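Local coordinates for protein B-agarase (Agarivorans gilvus, PDB 5Z6P) that cleaves the beta-glycosidic linkages of agarose, as a beta-agarase of glycoside hydrolase family 50, at residues F226-Q231 / S738-P743; E458-S463 / P475-F480; A471-F476 / S596-V601; S676-A681 / S720-R725. One frame throughout, in Å; residues are numbered along the deposited sequence.

Interaction 1 of 4, residues F226-Q231 / S738-P743; sequences FGQNAQ and SISDVP
Q228 reaches over to I739 and S740, and its side chain is the thread to follow. From CB, CG leaves opposite the carbonyl carbon and beside the backbone N (chi1 -62°), which lays it alongside the I739 methyl, with Q228 CG 4.2 Å from I739 CG2. The chain then runs on extended. CD passes near the S740 hydroxyl, and the carbonyl end brings Q228 OE1 to 3.2 Å from S740 OG. That hydroxyl may donate to OE1, but the bond is not settled, because S738 OG, 2.9 Å from S740 OG, is also within reach. At the other corner of the amide, NE2 is hydrogen-bonded to the backbone O of I238. I739 CG2 meanwhile presses on the backbone, 3.5 Å from F226 O and 3.7 Å from G227 C, where glycine adds no side chain of its own. A type I turn from S738 to D741 presents I739 and S740 at its centre. Both loops lie on helix 397-406: its N401 is hydrogen-bonded to F226 O and I739 O, and its K405 salt-bridges D741, which also binds R424 of helix 413-428. One loop leads into helix 241-255, the other into helix 745-762.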
loop_
_atom_site.group_PDB
_atom_site.type_symbol
_atom_site.label_atom_id
_atom_site.label_comp_id
_atom_site.label_asym_id
_atom_site.label_seq_id
_atom_site.Cartn_x
_atom_site.Cartn_y
_atom_site.Cartn_z
ATOM N N PHE A 226 14.216 18.518 13.470
ATOM C CA PHE A 226 13.451 17.384 13.978
ATOM C C PHE A 226 12.944 16.485 12.851
ATOM O O PHE A 226 12.364 15.427 13.095
ATOM C CB PHE A 226 12.274 17.880 14.823
ATOM C CG PHE A 226 12.688 18.752 15.973
ATOM C CD1 PHE A 226 13.249 18.199 17.115
ATOM C CD2 PHE A 226 12.528 20.127 15.908
ATOM C CE1 PHE A 226 13.634 19.007 18.183
ATOM C CE2 PHE A 226 12.918 20.940 16.968
ATOM C CZ PHE A 226 13.468 20.382 18.104
ATOM N N GLY A 227 13.174 16.920 11.623
ATOM C CA GLY A 227 12.684 16.206 10.464
ATOM C C GLY A 227 11.341 16.735 9.982
ATOM O O GLY A 227 10.839 16.283 8.962
ATOM N N GLN A 228 10.773 17.695 10.709
ATOM C CA GLN A 228 9.463 18.238 10.366
ATOM C C GLN A 228 9.546 19.260 9.247
ATOM O O GLN A 228 10.630 19.726 8.899
ATOM C CB GLN A 228 8.813 18.883 11.590
ATOM C CG GLN A 228 8.534 17.945 12.743
ATOM C CD GLN A 228 8.294 18.703 14.034
ATOM O OE1 GLN A 228 7.513 18.277 14.891
ATOM N NE2 GLN A 228 8.974 19.842 14.180
ATOM N N ASN A 229 8.394 19.610 8.684
ATOM C CA ASN A 229 8.322 20.670 7.689
ATOM C C ASN A 229 8.559 22.020 8.389
ATOM O O ASN A 229 7.798 22.407 9.274
ATOM C CB ASN A 229 6.961 20.629 6.959
ATOM C CG ASN A 229 6.838 21.685 5.875
ATOM O OD1 ASN A 229 7.300 22.810 6.033
ATOM N ND2 ASN A 229 6.210 21.327 4.768
ATOM N N ALA A 230 9.625 22.719 7.999
ATOM C CA ALA A 230 9.987 24.004 8.610
ATOM C C ALA A 230 9.011 25.132 8.302
ATOM O O ALA A 230 8.812 26.011 9.125
ATOM C CB ALA A 230 11.395 24.421 8.169
ATOM N N GLN A 231 8.419 25.113 7.115
ATOM C CA GLN A 231 7.613 26.236 6.625
ATOM C C GLN A 231 6.113 26.049 6.862
ATOM O O GLN A 231 5.293 26.820 6.348
ATOM C CB GLN A 231 7.888 26.447 5.131
ATOM C CG GLN A 231 9.371 26.624 4.826
ATOM C CD GLN A 231 9.659 26.817 3.359
ATOM O OE1 GLN A 231 8.757 26.786 2.528
ATOM N NE2 GLN A 231 10.931 27.000 3.026
ATOM N N SER A 738 4.271 11.040 14.511
ATOM C CA SER A 738 5.075 11.876 13.627
ATOM C C SER A 738 6.523 11.417 13.595
ATOM O O SER A 738 6.917 10.506 14.306
ATOM C CB SER A 738 5.029 13.341 14.063
ATOM O OG SER A 738 5.711 13.487 15.288
ATOM N N ILE A 739 7.322 12.101 12.793
ATOM C CA ILE A 739 8.748 11.817 12.724
ATOM C C ILE A 739 9.442 12.266 14.020
ATOM O O ILE A 739 10.566 11.851 14.308
ATOM C CB ILE A 739 9.390 12.493 11.483
ATOM C CG1 ILE A 739 10.726 11.831 11.124
ATOM C CG2 ILE A 739 9.517 14.003 11.676
ATOM C CD1 ILE A 739 10.576 10.457 10.613
ATOM N N SER A 740 8.760 13.089 14.814
ATOM C CA SER A 740 9.261 13.413 16.142
ATOM C C SER A 740 8.634 12.545 17.219
ATOM O O SER A 740 8.651 12.914 18.382
ATOM C CB SER A 740 9.048 14.899 16.473
ATOM O OG SER A 740 7.786 15.360 16.057
ATOM N N ASP A 741 8.123 11.376 16.824
ATOM C CA ASP A 741 7.538 10.403 17.738
ATOM C C ASP A 741 6.385 10.995 18.548
ATOM O O ASP A 741 6.190 10.640 19.712
ATOM C CB ASP A 741 8.604 9.818 18.690
ATOM C CG ASP A 741 8.170 8.492 19.322
ATOM O OD1 ASP A 741 7.514 7.700 18.611
ATOM O OD2 ASP A 741 8.472 8.242 20.522
ATOM N N VAL A 742 5.627 11.899 17.942
ATOM C CA VAL A 742 4.422 12.382 18.596
ATOM C C VAL A 742 3.170 11.740 17.984
ATOM O O VAL A 742 2.889 11.936 16.812
ATOM C CB VAL A 742 4.277 13.914 18.511
ATOM C CG1 VAL A 742 2.996 14.357 19.203
ATOM C CG2 VAL A 742 5.476 14.608 19.126
ATOM N N PRO A 743 2.397 10.999 18.793
ATOM C CA PRO A 743 1.153 10.381 18.304
ATOM C C PRO A 743 0.118 11.398 17.802
ATOM O O PRO A 743 -0.218 12.323 18.529
ATOM C CB PRO A 743 0.630 9.641 19.532
ATOM C CG PRO A 743 1.846 9.396 20.373
ATOM C CD PRO A 743 2.682 10.628 20.187
#

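Interaction 2 of 4, residues E458-S463 / P475-F480; sequences EFDQVS and PFDPRF
D460 and F459 meet D477, R479 and F480 through three kinds of interaction. Hydrogen bonds come first. The backbone N of D460 donates to D477 OD2 at 2.9 Å, almost perfectly straight at 177°, using the anti lone pair of that oxygen. The other carboxylate oxygen, D477 OD1, takes the R479 backbone N at 2.7 Å from above the carboxylate plane, and so caps the helix that starts here. Charge pairing comes next. R479 bends at chi3 (-67°), which brings its guanidinium back to the D477 and D460 carboxylates: R479 NE is bonded to D477 OD2 at 3.1 Å, on the syn side of that oxygen, while R479 NH1 forms a salt bridge with D460 OD1 at 3.0 Å, the guanidinium plane nearly perpendicular to the D460 carboxylate. The two aspartates are also close, with D460 OD2 3.4 Å from D477 OD2, a repulsion that the shared arginine probably offsets. Packing of flat groups completes the contact. One guanidinium face sits over F459 CA, which is 3.9 Å from R479 CZ, and the E458 chain runs beside the arginine. The F480 ring turns its edge to the F459 face, a T-shaped pair with centroids 5.7 Å apart and planes at 82°; P473 of strand 472-473 touches both rings. This is an aspartate N-cap with a double role: one oxygen, OD1, caps the N-terminal end of helix 478-495, and the other gathers an arginine and a neighbouring backbone N-H into a salt-bridge network that ties the helix start to the segment entering strand 461-462.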
loop_
_atom_site.group_PDB
_atom_site.type_symbol
_atom_site.label_atom_id
_atom_site.label_comp_id
_atom_site.label_asym_id
_atom_site.label_seq_id
_atom_site.Cartn_x
_atom_site.Cartn_y
_atom_site.Cartn_z
ATOM N N GLU A 458 18.873 -18.456 -4.471
ATOM C CA GLU A 458 18.994 -18.960 -5.817
ATOM C C GLU A 458 17.971 -20.052 -6.086
ATOM O O GLU A 458 17.998 -21.092 -5.437
ATOM C CB GLU A 458 20.407 -19.518 -6.040
ATOM C CG GLU A 458 21.032 -19.158 -7.349
ATOM C CD GLU A 458 21.640 -17.782 -7.300
ATOM O OE1 GLU A 458 21.758 -17.240 -6.183
ATOM O OE2 GLU A 458 21.993 -17.238 -8.370
ATOM N N PHE A 459 17.094 -19.821 -7.053
ATOM C CA PHE A 459 16.216 -20.869 -7.556
ATOM C C PHE A 459 15.600 -20.446 -8.879
ATOM O O PHE A 459 15.587 -19.257 -9.211
ATOM C CB PHE A 459 15.120 -21.230 -6.534
ATOM C CG PHE A 459 14.548 -20.056 -5.787
ATOM C CD1 PHE A 459 13.801 -19.106 -6.431
ATOM C CD2 PHE A 459 14.742 -19.934 -4.428
ATOM C CE1 PHE A 459 13.277 -18.040 -5.741
ATOM C CE2 PHE A 459 14.223 -18.873 -3.741
ATOM C CZ PHE A 459 13.487 -17.928 -4.395
ATOM N N ASP A 460 15.078 -21.422 -9.624
ATOM C CA ASP A 460 14.345 -21.128 -10.848
ATOM C C ASP A 460 13.188 -20.176 -10.549
ATOM O O ASP A 460 12.679 -20.127 -9.433
ATOM C CB ASP A 460 13.824 -22.414 -11.507
ATOM C CG ASP A 460 14.959 -23.373 -11.919
ATOM O OD1 ASP A 460 16.093 -22.902 -12.102
ATOM O OD2 ASP A 460 14.724 -24.592 -12.050
ATOM N N GLN A 461 12.789 -19.415 -11.557
ATOM C CA GLN A 461 11.739 -18.424 -11.405
ATOM C C GLN A 461 10.761 -18.485 -12.559
ATOM O O GLN A 461 11.087 -18.988 -13.634
ATOM C CB GLN A 461 12.329 -17.015 -11.324
ATOM C CG GLN A 461 13.030 -16.720 -10.026
ATOM C CD GLN A 461 13.674 -15.360 -10.045
ATOM O OE1 GLN A 461 14.330 -15.000 -11.014
ATOM N NE2 GLN A 461 13.479 -14.598 -8.988
ATOM N N VAL A 462 9.570 -17.948 -12.328
ATOM C CA VAL A 462 8.627 -17.727 -13.403
ATOM C C VAL A 462 8.246 -16.262 -13.404
ATOM O O VAL A 462 8.403 -15.582 -12.394
ATOM C CB VAL A 462 7.364 -18.592 -13.267
ATOM C CG1 VAL A 462 7.704 -20.060 -13.389
ATOM C CG2 VAL A 462 6.753 -18.336 -11.950
ATOM N N SER A 463 7.734 -15.791 -14.533
ATOM C CA SER A 463 7.393 -14.383 -14.703
ATOM C C SER A 463 6.174 -14.175 -15.587
ATOM O O SER A 463 5.554 -15.136 -16.048
ATOM C CB SER A 463 8.583 -13.634 -15.301
ATOM O OG SER A 463 8.284 -12.272 -15.509
ATOM N N PRO A 475 8.203 -23.168 -7.599
ATOM C CA PRO A 475 8.122 -24.063 -6.444
ATOM C C PRO A 475 8.407 -25.519 -6.785
ATOM O O PRO A 475 8.449 -26.309 -5.872
ATOM C CB PRO A 475 6.665 -23.904 -5.972
ATOM C CG PRO A 475 5.924 -23.546 -7.158
ATOM C CD PRO A 475 6.869 -22.752 -8.057
ATOM N N PHE A 476 8.600 -25.860 -8.055
ATOM C CA PHE A 476 8.967 -27.225 -8.416
ATOM C C PHE A 476 10.481 -27.389 -8.539
ATOM O O PHE A 476 10.975 -28.466 -8.825
ATOM C CB PHE A 476 8.269 -27.648 -9.701
ATOM C CG PHE A 476 6.764 -27.727 -9.567
ATOM C CD1 PHE A 476 6.167 -28.839 -8.988
ATOM C CD2 PHE A 476 5.959 -26.686 -10.001
ATOM C CE1 PHE A 476 4.780 -28.919 -8.855
ATOM C CE2 PHE A 476 4.571 -26.755 -9.877
ATOM C CZ PHE A 476 3.983 -27.872 -9.295
ATOM N N ASP A 477 11.214 -26.312 -8.293
ATOM C CA ASP A 477 12.660 -26.422 -8.153
ATOM C C ASP A 477 12.966 -26.816 -6.714
ATOM O O ASP A 477 12.612 -26.100 -5.778
ATOM C CB ASP A 477 13.348 -25.104 -8.530
ATOM C CG ASP A 477 14.876 -25.120 -8.323
ATOM O OD1 ASP A 477 15.461 -26.057 -7.731
ATOM O OD2 ASP A 477 15.495 -24.143 -8.769
ATOM N N PRO A 478 13.643 -27.955 -6.539
ATOM C CA PRO A 478 14.073 -28.409 -5.213
ATOM C C PRO A 478 14.731 -27.295 -4.377
ATOM O O PRO A 478 14.565 -27.280 -3.161
ATOM C CB PRO A 478 15.066 -29.516 -5.540
ATOM C CG PRO A 478 14.558 -30.065 -6.850
ATOM C CD PRO A 478 14.055 -28.884 -7.606
ATOM N N ARG A 479 15.444 -26.381 -5.030
ATOM C CA ARG A 479 16.106 -25.295 -4.328
ATOM C C ARG A 479 15.100 -24.377 -3.605
ATOM O O ARG A 479 15.398 -23.880 -2.546
ATOM C CB ARG A 479 16.980 -24.477 -5.284
ATOM C CG ARG A 479 18.289 -25.176 -5.666
ATOM C CD ARG A 479 19.103 -24.281 -6.588
ATOM N NE ARG A 479 18.430 -24.124 -7.869
ATOM C CZ ARG A 479 18.875 -23.358 -8.857
ATOM N NH1 ARG A 479 18.197 -23.282 -9.989
ATOM N NH2 ARG A 479 19.998 -22.668 -8.715
ATOM N N PHE A 480 13.920 -24.172 -4.173
ATOM C CA PHE A 480 12.931 -23.311 -3.522
ATOM C C PHE A 480 12.600 -23.833 -2.121
ATOM O O PHE A 480 12.587 -23.072 -1.155
ATOM C CB PHE A 480 11.638 -23.188 -4.333
ATOM C CG PHE A 480 10.540 -22.477 -3.588
ATOM C CD1 PHE A 480 10.660 -21.123 -3.293
ATOM C CD2 PHE A 480 9.413 -23.165 -3.133
ATOM C CE1 PHE A 480 9.682 -20.471 -2.594
ATOM C CE2 PHE A 480 8.437 -22.518 -2.415
ATOM C CZ PHE A 480 8.558 -21.165 -2.158
#

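Interaction 3 of 4, residues A471-F476 / S596-V601; sequences ALPDPF and SEYFRV
An Asx turn, in which F476 N donates to D474 OD1 at 3.1 Å, sets P475 and F476 against E597 and Y598 of helix 581-609. The F476 ring takes the aliphatic part of E597 over one face: E597 CG stands 3.7 Å from the ring centroid, 21° off the normal, a CH-pi contact. The glutamate bends at chi2 (71°), and its carboxylate lies nearly parallel to the ring, the planes only 5° apart. R600, one helical turn on, grips that carboxylate side-on, with R600 NE 3.0 Å from E597 OE1 and R600 NH2 3.0 Å from E597 OE2. A water donates to E597 OE2 at 2.6 Å and to P475 O at 2.8 Å, so the acid is linked to the turn through solvent as well as through the ring. The P475 ring rests on the helix backbone, its CG 3.6 Å from Y598 N. P473 CG meets the Y598 ring obliquely, 4.0 Å from Y598 CD1, while the tyrosine hydroxyl is hydrogen-bonded to D507. F476 also touches P537, T538 and V541 of helix 537-550, so the ring is wedged between two helices. Strand 472-473 pairs with strand 461-462, and F480 of helix 478-495 packs on both P473 and V601, which places this turn where three helices and a small sheet converge.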
loop_
_atom_site.group_PDB
_atom_site.type_symbol
_atom_site.label_atom_id
_atom_site.label_comp_id
_atom_site.label_asym_id
_atom_site.label_seq_id
_atom_site.Cartn_x
_atom_site.Cartn_y
_atom_site.Cartn_z
ATOM N N ALA A 471 9.692 -11.330 -10.724
ATOM C CA ALA A 471 9.534 -12.751 -10.933
ATOM C C ALA A 471 9.145 -13.467 -9.639
ATOM O O ALA A 471 9.430 -12.997 -8.543
ATOM C CB ALA A 471 10.807 -13.329 -11.493
ATOM N N LEU A 472 8.481 -14.603 -9.784
ATOM C CA LEU A 472 8.041 -15.404 -8.648
ATOM C C LEU A 472 8.870 -16.681 -8.588
ATOM O O LEU A 472 9.443 -17.092 -9.582
ATOM C CB LEU A 472 6.545 -15.742 -8.758
ATOM C CG LEU A 472 5.521 -14.614 -8.634
ATOM C CD1 LEU A 472 5.332 -13.880 -9.925
ATOM C CD2 LEU A 472 4.201 -15.160 -8.151
ATOM N N PRO A 473 8.934 -17.313 -7.422
ATOM C CA PRO A 473 9.741 -18.534 -7.419
ATOM C C PRO A 473 9.075 -19.677 -8.198
ATOM O O PRO A 473 7.858 -19.690 -8.333
ATOM C CB PRO A 473 9.859 -18.869 -5.933
ATOM C CG PRO A 473 8.709 -18.177 -5.291
ATOM C CD PRO A 473 8.495 -16.924 -6.073
ATOM N N ASP A 474 9.884 -20.589 -8.733
ATOM C CA ASP A 474 9.378 -21.845 -9.297
ATOM C C ASP A 474 9.379 -22.871 -8.177
ATOM O O ASP A 474 10.422 -23.370 -7.828
ATOM C CB ASP A 474 10.262 -22.304 -10.471
ATOM C CG ASP A 474 9.659 -23.465 -11.250
ATOM O OD1 ASP A 474 8.941 -24.280 -10.659
ATOM O OD2 ASP A 474 9.919 -23.555 -12.466
ATOM N N PRO A 475 8.203 -23.168 -7.599
ATOM C CA PRO A 475 8.122 -24.063 -6.444
ATOM C C PRO A 475 8.407 -25.519 -6.785
ATOM O O PRO A 475 8.449 -26.309 -5.872
ATOM C CB PRO A 475 6.665 -23.904 -5.972
ATOM C CG PRO A 475 5.924 -23.546 -7.158
ATOM C CD PRO A 475 6.869 -22.752 -8.057
ATOM N N PHE A 476 8.600 -25.860 -8.055
ATOM C CA PHE A 476 8.967 -27.225 -8.416
ATOM C C PHE A 476 10.481 -27.389 -8.539
ATOM O O PHE A 476 10.975 -28.466 -8.825
ATOM C CB PHE A 476 8.269 -27.648 -9.701
ATOM C CG PHE A 476 6.764 -27.727 -9.567
ATOM C CD1 PHE A 476 6.167 -28.839 -8.988
ATOM C CD2 PHE A 476 5.959 -26.686 -10.001
ATOM C CE1 PHE A 476 4.780 -28.919 -8.855
ATOM C CE2 PHE A 476 4.571 -26.755 -9.877
ATOM C CZ PHE A 476 3.983 -27.872 -9.295
ATOM N N SER A 596 -0.728 -23.318 -6.204
ATOM C CA SER A 596 -1.006 -24.328 -5.167
ATOM C C SER A 596 0.277 -24.965 -4.635
ATOM O O SER A 596 0.398 -25.220 -3.436
ATOM C CB SER A 596 -1.949 -25.419 -5.692
ATOM O OG SER A 596 -3.217 -24.888 -6.009
ATOM N N GLU A 597 1.239 -25.210 -5.526
ATOM C CA GLU A 597 2.510 -25.777 -5.103
ATOM C C GLU A 597 3.358 -24.784 -4.304
ATOM O O GLU A 597 4.040 -25.187 -3.393
ATOM C CB GLU A 597 3.319 -26.278 -6.306
ATOM C CG GLU A 597 4.580 -27.061 -5.929
ATOM C CD GLU A 597 4.297 -28.456 -5.334
ATOM O OE1 GLU A 597 3.125 -28.851 -5.190
ATOM O OE2 GLU A 597 5.263 -29.167 -5.007
ATOM N N TYR A 598 3.336 -23.498 -4.652
ATOM C CA TYR A 598 4.013 -22.517 -3.804
ATOM C C TYR A 598 3.453 -22.614 -2.367
ATOM O O TYR A 598 4.192 -22.750 -1.403
ATOM C CB TYR A 598 3.853 -21.087 -4.343
ATOM C CG TYR A 598 4.232 -19.994 -3.336
ATOM C CD1 TYR A 598 5.540 -19.543 -3.220
ATOM C CD2 TYR A 598 3.268 -19.421 -2.510
ATOM C CE1 TYR A 598 5.885 -18.538 -2.283
ATOM C CE2 TYR A 598 3.585 -18.438 -1.592
ATOM C CZ TYR A 598 4.891 -17.991 -1.473
ATOM O OH TYR A 598 5.172 -17.020 -0.542
ATOM N N PHE A 599 2.133 -22.562 -2.239
ATOM C CA PHE A 599 1.538 -22.540 -0.914
ATOM C C PHE A 599 1.736 -23.869 -0.192
ATOM O O PHE A 599 1.899 -23.875 1.026
ATOM C CB PHE A 599 0.058 -22.158 -0.998
ATOM C CG PHE A 599 -0.173 -20.713 -1.383
ATOM C CD1 PHE A 599 0.186 -19.685 -0.520
ATOM C CD2 PHE A 599 -0.753 -20.385 -2.596
ATOM C CE1 PHE A 599 -0.023 -18.350 -0.862
ATOM C CE2 PHE A 599 -0.948 -19.050 -2.956
ATOM C CZ PHE A 599 -0.581 -18.030 -2.072
ATOM N N ARG A 600 1.764 -24.975 -0.941
ATOM C CA ARG A 600 1.971 -26.305 -0.353
ATOM C C ARG A 600 3.366 -26.421 0.239
ATOM O O ARG A 600 3.535 -26.897 1.367
ATOM C CB ARG A 600 1.744 -27.434 -1.395
ATOM C CG ARG A 600 1.780 -28.870 -0.818
ATOM C CD ARG A 600 1.582 -30.003 -1.894
ATOM N NE ARG A 600 2.845 -30.265 -2.577
ATOM C CZ ARG A 600 3.745 -31.163 -2.189
ATOM N NH1 ARG A 600 3.520 -31.944 -1.142
ATOM N NH2 ARG A 600 4.875 -31.289 -2.861
ATOM N N VAL A 601 4.371 -25.981 -0.519
ATOM C CA VAL A 601 5.754 -26.128 -0.070
ATOM C C VAL A 601 6.007 -25.251 1.164
ATOM O O VAL A 601 6.556 -25.723 2.158
ATOM C CB VAL A 601 6.773 -25.787 -1.183
ATOM C CG1 VAL A 601 8.160 -25.737 -0.621
ATOM C CG2 VAL A 601 6.695 -26.822 -2.329
HETATM O O HOH W 1 7.819 -29.006 -5.321
#

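Interaction 4 of 4, residues S676-A681 / S720-R725; sequences SGFFHA and SPITGR
I722 pushes its side chain between F678 and F679, and its branches divide the work. CG1 sits squarely over the F678 ring, 3.7 Å from the centroid and 11° off the normal, a well-centred CH-pi contact. CG2 goes to the second ring, 3.5 Å from F679 CE2. With CG1 beside the backbone N (chi1 -66°), CG2 stands on the far side from that nitrogen, and this spread lets the two branches serve different phenylalanines. CD1 carries on to the glycine carbonyl, 3.9 Å from G677 O. At the rim of the F678 ring and in its plane lies a backbone oxygen, S720 O, 3.2 Å from F678 CE2. One shell out, a water bridges the segments: it accepts from F679 N at 2.8 Å and donates to I722 O at 3.1 Å. A type I turn from P721 to G724, closed by G724 N to P721 O at 2.9 Å, holds I722 at its second position. Further off, F679 stacks on Y153 and meets W164 edge-to-face, both from the range of the CBM-like domain, while N229 binds G677 O and E730 holds the S720 hydroxyl. No direct hydrogen bond joins the two loops: the contact rests on a C-H group over the F678 face, on a methyl beside the F679 ring, on a ring edge, whose hydrogens probably carry a slight positive charge, turned to a carbonyl, and on one water that satisfies buried backbone groups on both sides.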
loop_
_atom_site.group_PDB
_atom_site.type_symbol
_atom_site.label_atom_id
_atom_site.label_comp_id
_atom_site.label_asym_id
_atom_site.label_seq_id
_atom_site.Cartn_x
_atom_site.Cartn_y
_atom_site.Cartn_z
ATOM N N SER A 676 -0.182 18.176 7.874
ATOM C CA SER A 676 0.975 18.107 8.769
ATOM C C SER A 676 2.257 18.342 7.977
ATOM O O SER A 676 3.325 17.932 8.382
ATOM C CB SER A 676 1.028 16.774 9.528
ATOM O OG SER A 676 1.165 15.663 8.659
ATOM N N GLY A 677 2.122 19.000 6.833
ATOM C CA GLY A 677 3.260 19.513 6.100
ATOM C C GLY A 677 3.930 18.562 5.133
ATOM O O GLY A 677 5.070 18.767 4.775
ATOM N N PHE A 678 3.203 17.535 4.708
ATOM C CA PHE A 678 3.710 16.530 3.783
ATOM C C PHE A 678 3.440 16.956 2.356
ATOM O O PHE A 678 2.622 17.825 2.116
ATOM C CB PHE A 678 3.057 15.158 4.077
ATOM C CG PHE A 678 3.739 14.401 5.161
ATOM C CD1 PHE A 678 3.695 14.853 6.468
ATOM C CD2 PHE A 678 4.459 13.253 4.872
ATOM C CE1 PHE A 678 4.355 14.176 7.469
ATOM C CE2 PHE A 678 5.126 12.567 5.856
ATOM C CZ PHE A 678 5.078 13.023 7.166
ATOM N N PHE A 679 4.135 16.350 1.411
ATOM C CA PHE A 679 3.894 16.615 0.009
ATOM C C PHE A 679 2.997 15.565 -0.653
ATOM O O PHE A 679 2.601 15.724 -1.793
ATOM C CB PHE A 679 5.219 16.696 -0.751
ATOM C CG PHE A 679 6.170 17.729 -0.210
ATOM C CD1 PHE A 679 5.909 19.083 -0.373
ATOM C CD2 PHE A 679 7.329 17.350 0.446
ATOM C CE1 PHE A 679 6.786 20.047 0.120
ATOM C CE2 PHE A 679 8.219 18.310 0.936
ATOM C CZ PHE A 679 7.937 19.660 0.780
ATOM N N HIS A 680 2.717 14.484 0.058
ATOM C CA HIS A 680 1.983 13.335 -0.476
ATOM C C HIS A 680 1.129 12.784 0.659
ATOM O O HIS A 680 1.660 12.492 1.709
ATOM C CB HIS A 680 2.968 12.272 -1.005
ATOM C CG HIS A 680 2.370 11.279 -1.958
ATOM N ND1 HIS A 680 1.225 10.559 -1.682
ATOM C CD2 HIS A 680 2.787 10.864 -3.175
ATOM C CE1 HIS A 680 0.961 9.753 -2.693
ATOM N NE2 HIS A 680 1.888 9.926 -3.617
ATOM N N ALA A 681 -0.188 12.674 0.470
ATOM C CA ALA A 681 -1.064 12.147 1.520
ATOM C C ALA A 681 -1.272 10.626 1.417
ATOM O O ALA A 681 -2.018 10.040 2.195
ATOM C CB ALA A 681 -2.417 12.845 1.495
ATOM N N SER A 720 6.103 8.323 7.198
ATOM C CA SER A 720 7.222 8.339 6.250
ATOM C C SER A 720 8.040 9.613 6.450
ATOM O O SER A 720 7.481 10.631 6.828
ATOM C CB SER A 720 6.759 8.320 4.789
ATOM O OG SER A 720 5.855 7.283 4.487
ATOM N N PRO A 721 9.348 9.576 6.134
ATOM C CA PRO A 721 10.087 10.847 6.072
ATOM C C PRO A 721 9.483 11.741 5.006
ATOM O O PRO A 721 9.055 11.229 3.986
ATOM C CB PRO A 721 11.513 10.427 5.690
ATOM C CG PRO A 721 11.599 8.988 6.017
ATOM C CD PRO A 721 10.216 8.424 5.854
ATOM N N ILE A 722 9.434 13.048 5.246
ATOM C CA ILE A 722 8.804 13.980 4.306
ATOM C C ILE A 722 9.607 14.024 3.014
ATOM O O ILE A 722 9.071 14.261 1.929
ATOM C CB ILE A 722 8.669 15.406 4.928
ATOM C CG1 ILE A 722 7.691 15.370 6.106
ATOM C CG2 ILE A 722 8.202 16.428 3.897
ATOM C CD1 ILE A 722 7.601 16.654 6.894
ATOM N N THR A 723 10.901 13.756 3.142
ATOM C CA THR A 723 11.816 13.694 2.004
ATOM C C THR A 723 11.894 12.284 1.407
ATOM O O THR A 723 12.660 12.030 0.498
ATOM C CB THR A 723 13.231 14.145 2.429
ATOM O OG1 THR A 723 13.524 13.576 3.703
ATOM C CG2 THR A 723 13.310 15.666 2.542
ATOM N N GLY A 724 11.105 11.367 1.938
ATOM C CA GLY A 724 11.068 10.021 1.393
ATOM C C GLY A 724 11.983 8.990 2.030
ATOM O O GLY A 724 13.126 9.282 2.400
ATOM N N ARG A 725 11.448 7.775 2.160
ATOM C CA ARG A 725 12.218 6.585 2.486
ATOM C C ARG A 725 13.358 6.429 1.517
ATOM O O ARG A 725 13.142 6.491 0.317
ATOM C CB ARG A 725 11.359 5.325 2.409
ATOM C CG ARG A 725 10.700 4.935 3.665
ATOM C CD ARG A 725 10.209 3.496 3.569
ATOM N NE ARG A 725 11.326 2.570 3.547
ATOM C CZ ARG A 725 11.337 1.409 2.900
ATOM N NH1 ARG A 725 10.283 1.017 2.184
ATOM N NH2 ARG A 725 12.419 0.643 2.966
HETATM O O HOH W 2 5.999 14.356 1.800
#

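The four contacts form two clusters on opposite sides of the chain's centre. Interactions 1 and 4 have centres 10 Å apart and touch: N229 bonds to G677 O, and I722 CD1 packs on the 226-231 backbone. Interactions 2 and 3, with centres 7 Å apart, share P475 and F476 and are joined by the pairing of strands 461-462 and 472-473. Between clusters, centres lie about 37 to 44 Å apart. Along the chain, interaction 1 encloses the other three, with 2 and 3 preceding 4. It thus brings the loop after strand 199-210 back to the one before helix 745-762, while 2 and 3 join the stretch leading into helix 478-495 to strand 461-462 and helix 581-609.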